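Local coordinates for amidohydrolase (PDB 4F0L), which belongs to the metal-dependent amidohydrolase family, binds an iron ion in its TIM-barrel active site and is probably a deaminase, at residues Y130-S144 and R183-L195. Residues are numbered along the deposited sequence; the frame is centred on the assembly and turned at random.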
ATOM      1  N   TYR B 130      -5.452   3.515 -26.276  1.00 19.98           N
ATOM      2  CA  TYR B 130      -6.693   3.358 -27.050  1.00 21.97           C
ATOM      3  C   TYR B 130      -7.514   4.624 -27.270  1.00 21.18           C
ATOM      4  O   TYR B 130      -8.576   4.561 -27.867  1.00 20.55           O
ATOM      5  CB  TYR B 130      -7.585   2.239 -26.481  1.00 23.10           C
ATOM      6  CG  TYR B 130      -8.039   2.345 -25.051  1.00 24.42           C
ATOM      7  CD1 TYR B 130      -9.141   3.116 -24.695  1.00 26.22           C
ATOM      8  CD2 TYR B 130      -7.437   1.586 -24.058  1.00 26.55           C
ATOM      9  CE1 TYR B 130      -9.587   3.175 -23.379  1.00 27.40           C
ATOM     10  CE2 TYR B 130      -7.888   1.628 -22.743  1.00 27.44           C
ATOM     11  CZ  TYR B 130      -8.956   2.412 -22.412  1.00 27.63           C
ATOM     12  OH  TYR B 130      -9.393   2.448 -21.109  1.00 27.57           O
ATOM     13  N   LEU B 131      -7.028   5.759 -26.793  1.00 20.97           N
ATOM     14  CA  LEU B 131      -7.745   6.993 -26.928  1.00 22.03           C
ATOM     15  C   LEU B 131      -7.257   7.655 -28.213  1.00 22.11           C
ATOM     16  O   LEU B 131      -6.290   8.436 -28.206  1.00 21.87           O
ATOM     17  CB  LEU B 131      -7.490   7.860 -25.713  1.00 22.82           C
ATOM     18  CG  LEU B 131      -8.187   9.204 -25.675  1.00 25.02           C
ATOM     19  CD1 LEU B 131      -9.691   9.073 -25.857  1.00 25.77           C
ATOM     20  CD2 LEU B 131      -7.806   9.904 -24.361  1.00 24.00           C
ATOM     21  N   HIS B 132      -7.912   7.313 -29.329  1.00 22.02           N
ATOM     22  CA  HIS B 132      -7.389   7.649 -30.655  1.00 21.41           C
ATOM     23  C   HIS B 132      -7.976   8.874 -31.293  1.00 22.64           C
ATOM     24  O   HIS B 132      -7.244   9.747 -31.734  1.00 23.18           O
ATOM     25  CB  HIS B 132      -7.598   6.491 -31.623  1.00 20.95           C
ATOM     26  CG  HIS B 132      -6.865   5.234 -31.250  1.00 20.40           C
ATOM     27  ND1 HIS B 132      -5.528   5.206 -31.049  1.00 20.09           N
ATOM     28  CD2 HIS B 132      -7.317   3.914 -31.098  1.00 19.68           C
ATOM     29  CE1 HIS B 132      -5.152   3.936 -30.773  1.00 19.52           C
ATOM     30  NE2 HIS B 132      -6.247   3.153 -30.783  1.00 18.80           N
ATOM     31  N   HIS B 133      -9.302   8.914 -31.418  1.00 22.56           N
ATOM     32  CA  HIS B 133      -9.950   9.847 -32.322  1.00 23.41           C
ATOM     33  C   HIS B 133     -10.540  11.031 -31.606  1.00 24.33           C
ATOM     34  O   HIS B 133     -10.487  11.122 -30.380  1.00 22.91           O
ATOM     35  CB  HIS B 133     -10.989   9.081 -33.133  1.00 22.90           C
ATOM     36  CG  HIS B 133     -10.408   7.877 -33.845  1.00 22.26           C
ATOM     37  ND1 HIS B 133      -9.341   7.967 -34.664  1.00 21.29           N
ATOM     38  CD2 HIS B 133     -10.802   6.541 -33.854  1.00 21.33           C
ATOM     39  CE1 HIS B 133      -9.063   6.739 -35.149  1.00 20.72           C
ATOM     40  NE2 HIS B 133      -9.958   5.876 -34.655  1.00 20.51           N
ATOM     41  N   ASP B 134     -11.133  11.949 -32.355  1.00 26.21           N
ATOM     42  CA  ASP B 134     -11.683  13.163 -31.755  1.00 28.66           C
ATOM     43  C   ASP B 134     -12.961  12.836 -30.953  1.00 28.52           C
ATOM     44  O   ASP B 134     -13.384  11.684 -30.901  1.00 26.31           O
ATOM     45  CB  ASP B 134     -11.864  14.190 -32.877  1.00 30.65           C
ATOM     46  CG  ASP B 134     -12.065  15.624 -32.388  1.00 32.15           C
ATOM     47  OD1 ASP B 134     -12.173  15.888 -31.169  1.00 33.59           O
ATOM     48  OD2 ASP B 134     -12.171  16.492 -33.279  1.00 35.09           O
ATOM     49  N   CYS B 135     -13.540  13.838 -30.294  1.00 30.66           N
ATOM     50  CA  CYS B 135     -14.648  13.614 -29.347  1.00 32.77           C
ATOM     51  C   CYS B 135     -15.915  13.019 -29.994  1.00 32.76           C
ATOM     52  O   CYS B 135     -16.645  12.291 -29.342  1.00 31.13           O
ATOM     53  CB  CYS B 135     -14.974  14.913 -28.578  1.00 35.78           C
ATOM     54  SG  CYS B 135     -13.565  15.502 -27.597  1.00 40.34           S
ATOM     55  N   ASP B 136     -16.155  13.317 -31.272  1.00 33.43           N
ATOM     56  CA  ASP B 136     -17.301  12.760 -31.987  1.00 35.65           C
ATOM     57  C   ASP B 136     -16.949  11.439 -32.677  1.00 34.53           C
ATOM     58  O   ASP B 136     -17.763  10.879 -33.394  1.00 34.59           O
ATOM     59  CB  ASP B 136     -17.915  13.780 -32.990  1.00 38.12           C
ATOM     60  CG  ASP B 136     -16.922  14.259 -34.066  1.00 40.90           C
ATOM     61  OD1 ASP B 136     -16.046  13.487 -34.501  1.00 40.30           O
ATOM     62  OD2 ASP B 136     -17.022  15.438 -34.488  1.00 45.70           O
ATOM     63  N   GLY B 137     -15.738  10.939 -32.461  1.00 32.74           N
ATOM     64  CA  GLY B 137     -15.332   9.670 -33.051  1.00 32.58           C
ATOM     65  C   GLY B 137     -14.767   9.794 -34.450  1.00 32.45           C
ATOM     66  O   GLY B 137     -14.481   8.778 -35.080  1.00 32.83           O
ATOM     67  N   THR B 138     -14.571  11.024 -34.922  1.00 32.75           N
ATOM     68  CA  THR B 138     -13.941  11.272 -36.215  1.00 34.02           C
ATOM     69  C   THR B 138     -12.422  11.315 -36.034  1.00 32.31           C
ATOM     70  O   THR B 138     -11.923  11.934 -35.091  1.00 30.32           O
ATOM     71  CB  THR B 138     -14.394  12.618 -36.827  1.00 35.03           C
ATOM     72  OG1 THR B 138     -15.805  12.611 -36.949  1.00 38.15           O
ATOM     73  CG2 THR B 138     -13.777  12.862 -38.217  1.00 36.17           C
ATOM     74  N   PRO B 139     -11.679  10.681 -36.952  1.00 32.89           N
ATOM     75  CA  PRO B 139     -10.218  10.749 -36.864  1.00 31.72           C
ATOM     76  C   PRO B 139      -9.704  12.185 -36.911  1.00 30.77           C
ATOM     77  O   PRO B 139     -10.343  13.055 -37.526  1.00 29.50           O
ATOM     78  CB  PRO B 139      -9.744   9.982 -38.108  1.00 32.68           C
ATOM     79  CG  PRO B 139     -10.886   9.086 -38.474  1.00 33.11           C
ATOM     80  CD  PRO B 139     -12.136   9.813 -38.058  1.00 34.12           C
ATOM     81  N   TYR B 140      -8.563  12.434 -36.270  1.00 28.66           N
ATOM     82  CA  TYR B 140      -7.911  13.752 -36.370  1.00 29.25           C
ATOM     83  C   TYR B 140      -7.278  13.896 -37.736  1.00 29.90           C
ATOM     84  O   TYR B 140      -6.949  12.903 -38.356  1.00 28.79           O
ATOM     85  CB  TYR B 140      -6.830  13.899 -35.313  1.00 28.34           C
ATOM     86  CG  TYR B 140      -7.367  14.016 -33.924  1.00 27.57           C
ATOM     87  CD1 TYR B 140      -7.910  15.220 -33.480  1.00 28.47           C
ATOM     88  CD2 TYR B 140      -7.337  12.943 -33.052  1.00 26.18           C
ATOM     89  CE1 TYR B 140      -8.394  15.341 -32.208  1.00 27.04           C
ATOM     90  CE2 TYR B 140      -7.826  13.057 -31.791  1.00 25.67           C
ATOM     91  CZ  TYR B 140      -8.346  14.255 -31.380  1.00 26.37           C
ATOM     92  OH  TYR B 140      -8.828  14.368 -30.114  1.00 25.56           O
ATOM     93  N   ALA B 141      -7.096  15.132 -38.197  1.00 30.81           N
ATOM     94  CA  ALA B 141      -6.495  15.362 -39.510  1.00 31.75           C
ATOM     95  C   ALA B 141      -5.146  14.628 -39.565  1.00 30.59           C
ATOM     96  O   ALA B 141      -4.796  14.015 -40.567  1.00 29.30           O
ATOM     97  CB  ALA B 141      -6.350  16.860 -39.805  1.00 32.42           C
ATOM     98  N   ASN B 142      -4.415  14.648 -38.459  1.00 30.39           N
ATOM     99  CA  ASN B 142      -3.242  13.797 -38.286  1.00 29.98           C
ATOM    100  C   ASN B 142      -3.711  12.523 -37.571  1.00 27.70           C
ATOM    101  O   ASN B 142      -4.061  12.558 -36.380  1.00 26.86           O
ATOM    102  CB  ASN B 142      -2.218  14.595 -37.478  1.00 31.65           C
ATOM    103  CG  ASN B 142      -1.079  13.776 -37.011  1.00 33.13           C
ATOM    104  OD1 ASN B 142      -0.633  12.848 -37.698  1.00 36.14           O
ATOM    105  ND2 ASN B 142      -0.590  14.091 -35.799  1.00 33.07           N
ATOM    106  N   LEU B 143      -3.756  11.400 -38.285  1.00 26.30           N
ATOM    107  CA  LEU B 143      -4.423  10.186 -37.760  1.00 24.97           C
ATOM    108  C   LEU B 143      -3.908   9.763 -36.369  1.00 23.64           C
ATOM    109  O   LEU B 143      -4.700   9.371 -35.477  1.00 23.70           O
ATOM    110  CB  LEU B 143      -4.318   9.031 -38.763  1.00 24.95           C
ATOM    111  CG  LEU B 143      -4.938   7.684 -38.357  1.00 24.80           C
ATOM    112  CD1 LEU B 143      -6.418   7.797 -38.049  1.00 25.08           C
ATOM    113  CD2 LEU B 143      -4.702   6.661 -39.454  1.00 25.50           C
ATOM    114  N   SER B 144      -2.597   9.838 -36.186  1.00 22.62           N
ATOM    115  CA  SER B 144      -1.950   9.384 -34.958  1.00 21.94           C
ATOM    116  C   SER B 144      -1.810  10.481 -33.905  1.00 21.53           C
ATOM    117  O   SER B 144      -1.071  10.296 -32.921  1.00 20.66           O
ATOM    118  CB  SER B 144      -0.578   8.751 -35.273  1.00 22.02           C
ATOM    119  OG  SER B 144       0.357   9.707 -35.779  1.00 22.34           O
ATOM    120  N   ARG B 183     -16.670   5.170 -29.324  1.00 29.13           N
ATOM    121  CA  ARG B 183     -16.364   5.790 -30.607  1.00 28.57           C
ATOM    122  C   ARG B 183     -14.947   6.345 -30.781  1.00 26.21           C
ATOM    123  O   ARG B 183     -14.444   6.370 -31.898  1.00 26.19           O
ATOM    124  CB  ARG B 183     -17.356   6.909 -30.900  1.00 29.64           C
ATOM    125  CG  ARG B 183     -17.263   8.084 -29.952  1.00 29.62           C
ATOM    126  CD  ARG B 183     -18.383   9.071 -30.240  1.00 32.40           C
ATOM    127  NE  ARG B 183     -18.525  10.121 -29.236  1.00 32.56           N
ATOM    128  CZ  ARG B 183     -19.233  10.014 -28.121  1.00 34.11           C
ATOM    129  NH1 ARG B 183     -19.885   8.896 -27.794  1.00 33.59           N
ATOM    130  NH2 ARG B 183     -19.305  11.058 -27.316  1.00 35.73           N
ATOM    131  N   ARG B 184     -14.296   6.806 -29.721  1.00 24.22           N
ATOM    132  CA  ARG B 184     -12.930   7.339 -29.895  1.00 23.40           C
ATOM    133  C   ARG B 184     -11.860   6.242 -29.961  1.00 22.66           C
ATOM    134  O   ARG B 184     -10.693   6.548 -30.187  1.00 21.16           O
ATOM    135  CB  ARG B 184     -12.562   8.301 -28.768  1.00 23.39           C
ATOM    136  CG  ARG B 184     -13.588   9.389 -28.522  1.00 24.66           C
ATOM    137  CD  ARG B 184     -13.058  10.404 -27.547  1.00 24.84           C
ATOM    138  NE  ARG B 184     -11.996  11.247 -28.113  1.00 24.74           N
ATOM    139  CZ  ARG B 184     -11.328  12.182 -27.438  1.00 24.78           C
ATOM    140  NH1 ARG B 184     -11.585  12.415 -26.160  1.00 25.58           N
ATOM    141  NH2 ARG B 184     -10.422  12.935 -28.044  1.00 25.30           N
ATOM    142  N   PHE B 185     -12.258   4.982 -29.718  1.00 22.53           N
ATOM    143  CA  PHE B 185     -11.314   3.856 -29.590  1.00 21.57           C
ATOM    144  C   PHE B 185     -11.258   3.026 -30.852  1.00 21.80           C
ATOM    145  O   PHE B 185     -10.339   2.231 -31.029  1.00 21.30           O
ATOM    146  CB  PHE B 185     -11.720   2.900 -28.457  1.00 21.54           C
ATOM    147  CG  PHE B 185     -12.054   3.566 -27.136  1.00 21.51           C
ATOM    148  CD1 PHE B 185     -11.508   4.778 -26.775  1.00 21.29           C
ATOM    149  CD2 PHE B 185     -12.938   2.940 -26.254  1.00 22.89           C
ATOM    150  CE1 PHE B 185     -11.823   5.374 -25.576  1.00 21.50           C
ATOM    151  CE2 PHE B 185     -13.274   3.529 -25.044  1.00 23.40           C
ATOM    152  CZ  PHE B 185     -12.716   4.752 -24.713  1.00 22.70           C
ATOM    153  N   ILE B 186     -12.253   3.205 -31.711  1.00 22.14           N
ATOM    154  CA  ILE B 186     -12.584   2.264 -32.777  1.00 22.65           C
ATOM    155  C   ILE B 186     -11.668   2.421 -33.984  1.00 21.72           C
ATOM    156  O   ILE B 186     -11.363   3.531 -34.388  1.00 22.57           O
ATOM    157  CB  ILE B 186     -14.057   2.508 -33.244  1.00 24.40           C
ATOM    158  CG1 ILE B 186     -15.036   2.189 -32.131  1.00 25.27           C
ATOM    159  CG2 ILE B 186     -14.430   1.738 -34.515  1.00 25.03           C
ATOM    160  CD1 ILE B 186     -16.479   2.481 -32.524  1.00 26.53           C
ATOM    161  N   ASN B 187     -11.234   1.304 -34.547  1.00 20.77           N
ATOM    162  CA  ASN B 187     -10.648   1.281 -35.882  1.00 21.06           C
ATOM    163  C   ASN B 187     -11.029  -0.007 -36.567  1.00 21.97           C
ATOM    164  O   ASN B 187     -11.348  -0.997 -35.896  1.00 21.69           O
ATOM    165  CB  ASN B 187      -9.115   1.356 -35.848  1.00 19.93           C
ATOM    166  CG  ASN B 187      -8.611   2.711 -35.481  1.00 19.61           C
ATOM    167  OD1 ASN B 187      -8.786   3.670 -36.238  1.00 19.76           O
ATOM    168  ND2 ASN B 187      -7.929   2.808 -34.321  1.00 19.18           N
ATOM    169  N   ASP B 188     -10.950  -0.017 -37.898  1.00 23.29           N
ATOM    170  CA  ASP B 188     -10.890  -1.275 -38.643  1.00 24.54           C
ATOM    171  C   ASP B 188      -9.416  -1.582 -38.955  1.00 24.86           C
ATOM    172  O   ASP B 188      -8.540  -0.732 -38.693  1.00 22.92           O
ATOM    173  CB  ASP B 188     -11.802  -1.250 -39.887  1.00 25.59           C
ATOM    174  CG  ASP B 188     -11.373  -0.236 -40.941  1.00 26.82           C
ATOM    175  OD1 ASP B 188     -10.230   0.256 -40.927  1.00 26.95           O
ATOM    176  OD2 ASP B 188     -12.182   0.035 -41.844  1.00 26.49           O
ATOM    177  N   PRO B 189      -9.122  -2.797 -39.467  1.00 25.56           N
ATOM    178  CA  PRO B 189      -7.700  -3.172 -39.548  1.00 26.29           C
ATOM    179  C   PRO B 189      -6.929  -2.257 -40.500  1.00 27.48           C
ATOM    180  O   PRO B 189      -5.761  -1.952 -40.256  1.00 26.86           O
ATOM    181  CB  PRO B 189      -7.748  -4.607 -40.063  1.00 26.71           C
ATOM    182  CG  PRO B 189      -9.054  -5.124 -39.555  1.00 27.00           C
ATOM    183  CD  PRO B 189      -9.993  -3.958 -39.719  1.00 26.48           C
ATOM    184  N   GLU B 190      -7.609  -1.788 -41.538  1.00 28.38           N
ATOM    185  CA  GLU B 190      -6.988  -0.898 -42.482  1.00 30.97           C
ATOM    186  C   GLU B 190      -6.616   0.447 -41.833  1.00 29.19           C
ATOM    187  O   GLU B 190      -5.482   0.913 -41.975  1.00 26.48           O
ATOM    188  CB  GLU B 190      -7.912  -0.665 -43.678  1.00 34.76           C
ATOM    189  CG  GLU B 190      -7.259   0.129 -44.802  1.00 38.33           C
ATOM    190  CD  GLU B 190      -7.419   1.640 -44.653  1.00 42.13           C
ATOM    191  OE1 GLU B 190      -8.261   2.115 -43.826  1.00 41.10           O
ATOM    192  OE2 GLU B 190      -6.671   2.366 -45.369  1.00 46.63           O
ATOM    193  N   ARG B 191      -7.576   1.081 -41.152  1.00 26.51           N
ATOM    194  CA  ARG B 191      -7.280   2.365 -40.527  1.00 25.35           C
ATOM    195  C   ARG B 191      -6.290   2.191 -39.378  1.00 23.73           C
ATOM    196  O   ARG B 191      -5.470   3.080 -39.125  1.00 22.39           O
ATOM    197  CB  ARG B 191      -8.535   3.073 -40.035  1.00 25.42           C
ATOM    198  CG  ARG B 191      -8.269   4.508 -39.598  1.00 26.24           C
ATOM    199  CD  ARG B 191      -9.566   5.303 -39.492  1.00 27.01           C
ATOM    200  NE  ARG B 191     -10.320   4.913 -38.306  1.00 28.29           N
ATOM    201  CZ  ARG B 191     -11.623   5.125 -38.117  1.00 28.86           C
ATOM    202  NH1 ARG B 191     -12.353   5.708 -39.057  1.00 29.99           N
ATOM    203  NH2 ARG B 191     -12.207   4.718 -36.987  1.00 27.95           N
ATOM    204  N   PHE B 192      -6.334   1.026 -38.724  1.00 22.47           N
ATOM    205  CA  PHE B 192      -5.352   0.703 -37.701  1.00 21.43           C
ATOM    206  C   PHE B 192      -3.925   0.619 -38.267  1.00 21.45           C
ATOM    207  O   PHE B 192      -3.002   1.155 -37.639  1.00 20.10           O
ATOM    208  CB  PHE B 192      -5.712  -0.596 -36.952  1.00 21.04           C
ATOM    209  CG  PHE B 192      -4.781  -0.910 -35.818  1.00 19.80           C
ATOM    210  CD1 PHE B 192      -4.888  -0.236 -34.602  1.00 19.45           C
ATOM    211  CD2 PHE B 192      -3.780  -1.852 -35.959  1.00 19.99           C
ATOM    212  CE1 PHE B 192      -4.011  -0.503 -33.549  1.00 18.96           C
ATOM    213  CE2 PHE B 192      -2.901  -2.125 -34.901  1.00 19.11           C
ATOM    214  CZ  PHE B 192      -3.016  -1.445 -33.705  1.00 18.28           C
ATOM    215  N   ALA B 193      -3.736  -0.081 -39.401  1.00 21.85           N
ATOM    216  CA  ALA B 193      -2.394  -0.148 -40.035  1.00 22.18           C
ATOM    217  C   ALA B 193      -1.884   1.274 -40.350  1.00 22.72           C
ATOM    218  O   ALA B 193      -0.727   1.602 -40.101  1.00 22.59           O
ATOM    219  CB  ALA B 193      -2.391  -1.016 -41.311  1.00 23.30           C
ATOM    220  N   ARG B 194      -2.743   2.122 -40.891  1.00 23.69           N
ATOM    221  CA  ARG B 194      -2.353   3.495 -41.176  1.00 24.38           C
ATOM    222  C   ARG B 194      -1.968   4.257 -39.883  1.00 23.23           C
ATOM    223  O   ARG B 194      -1.047   5.039 -39.871  1.00 21.94           O
ATOM    224  CB  ARG B 194      -3.462   4.214 -41.938  1.00 26.28           C
ATOM    225  CG  ARG B 194      -3.547   3.831 -43.419  1.00 28.92           C
ATOM    226  CD  ARG B 194      -4.424   4.800 -44.217  1.00 31.59           C
ATOM    227  NE  ARG B 194      -5.835   4.578 -43.923  1.00 33.10           N
ATOM    228  CZ  ARG B 194      -6.658   5.454 -43.327  1.00 35.95           C
ATOM    229  NH1 ARG B 194      -7.924   5.090 -43.112  1.00 36.24           N
ATOM    230  NH2 ARG B 194      -6.255   6.676 -42.943  1.00 35.86           N
ATOM    231  N   LEU B 195      -2.653   3.984 -38.780  1.00 22.93           N
ATOM    232  CA  LEU B 195      -2.320   4.632 -37.507  1.00 22.48           C
ATOM    233  C   LEU B 195      -0.950   4.160 -37.019  1.00 21.89           C
ATOM    234  O   LEU B 195      -0.116   4.976 -36.600  1.00 21.52           O
ATOM    235  CB  LEU B 195      -3.393   4.307 -36.471  1.00 23.19           C
ATOM    236  CG  LEU B 195      -3.139   4.782 -35.032  1.00 23.71           C
ATOM    237  CD1 LEU B 195      -3.286   6.278 -34.957  1.00 24.94           C
ATOM    238  CD2 LEU B 195      -4.111   4.086 -34.113  1.00 24.32           C
TER
HETATM  239  O   HOH W   1     -15.112   6.275 -34.270  1.00 30.76           O
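R184 O takes the backbone N-H groups of both H132 and H133, each at 3.0 Å, so the loop 130-144 is pinned to the chain ahead of helix 189-203, their CA atoms closing to 4.6 Å at H133 and R184. The R184 chain, bent at chi3 (71°), turns its guanidinium back onto the loop: NE (2.7 Å) and NH2 both donate to H133 O, while L131 CD1 and C135 SG lie over opposite faces. Its neighbour R183 reaches C135 O through NE (2.9 Å, N-H...O 158°) and E180 O through NH1. H133 NE2 forks in its ring plane between I186 O (2.7 Å) and N187 OD1; R191 NH2 and NE donate to the same two oxygens, respectively, so each accepts twice and the histidine is fixed in rotation. P139 CG rests over a face of the R191 guanidinium. L195 CD2 makes a CH-pi contact over the H132 ring, 3.8 Å from its centroid, and its other methyl meets S144 CA; L143 CD2 packs against the helix backbone. Y130 sets its edge on the F185 face, a T-shaped pair with planes at 79°. Y130 also meets H67, an iron ligand. The contact thus joins the loop between strand 122-129 and helix 145-157 to the first turns of helix 189-203: H132 NE2 hydrogen-bonds to V166 O of strand 160-167, R184 NH1 to A98 O of helix 88-100 and to M101 O.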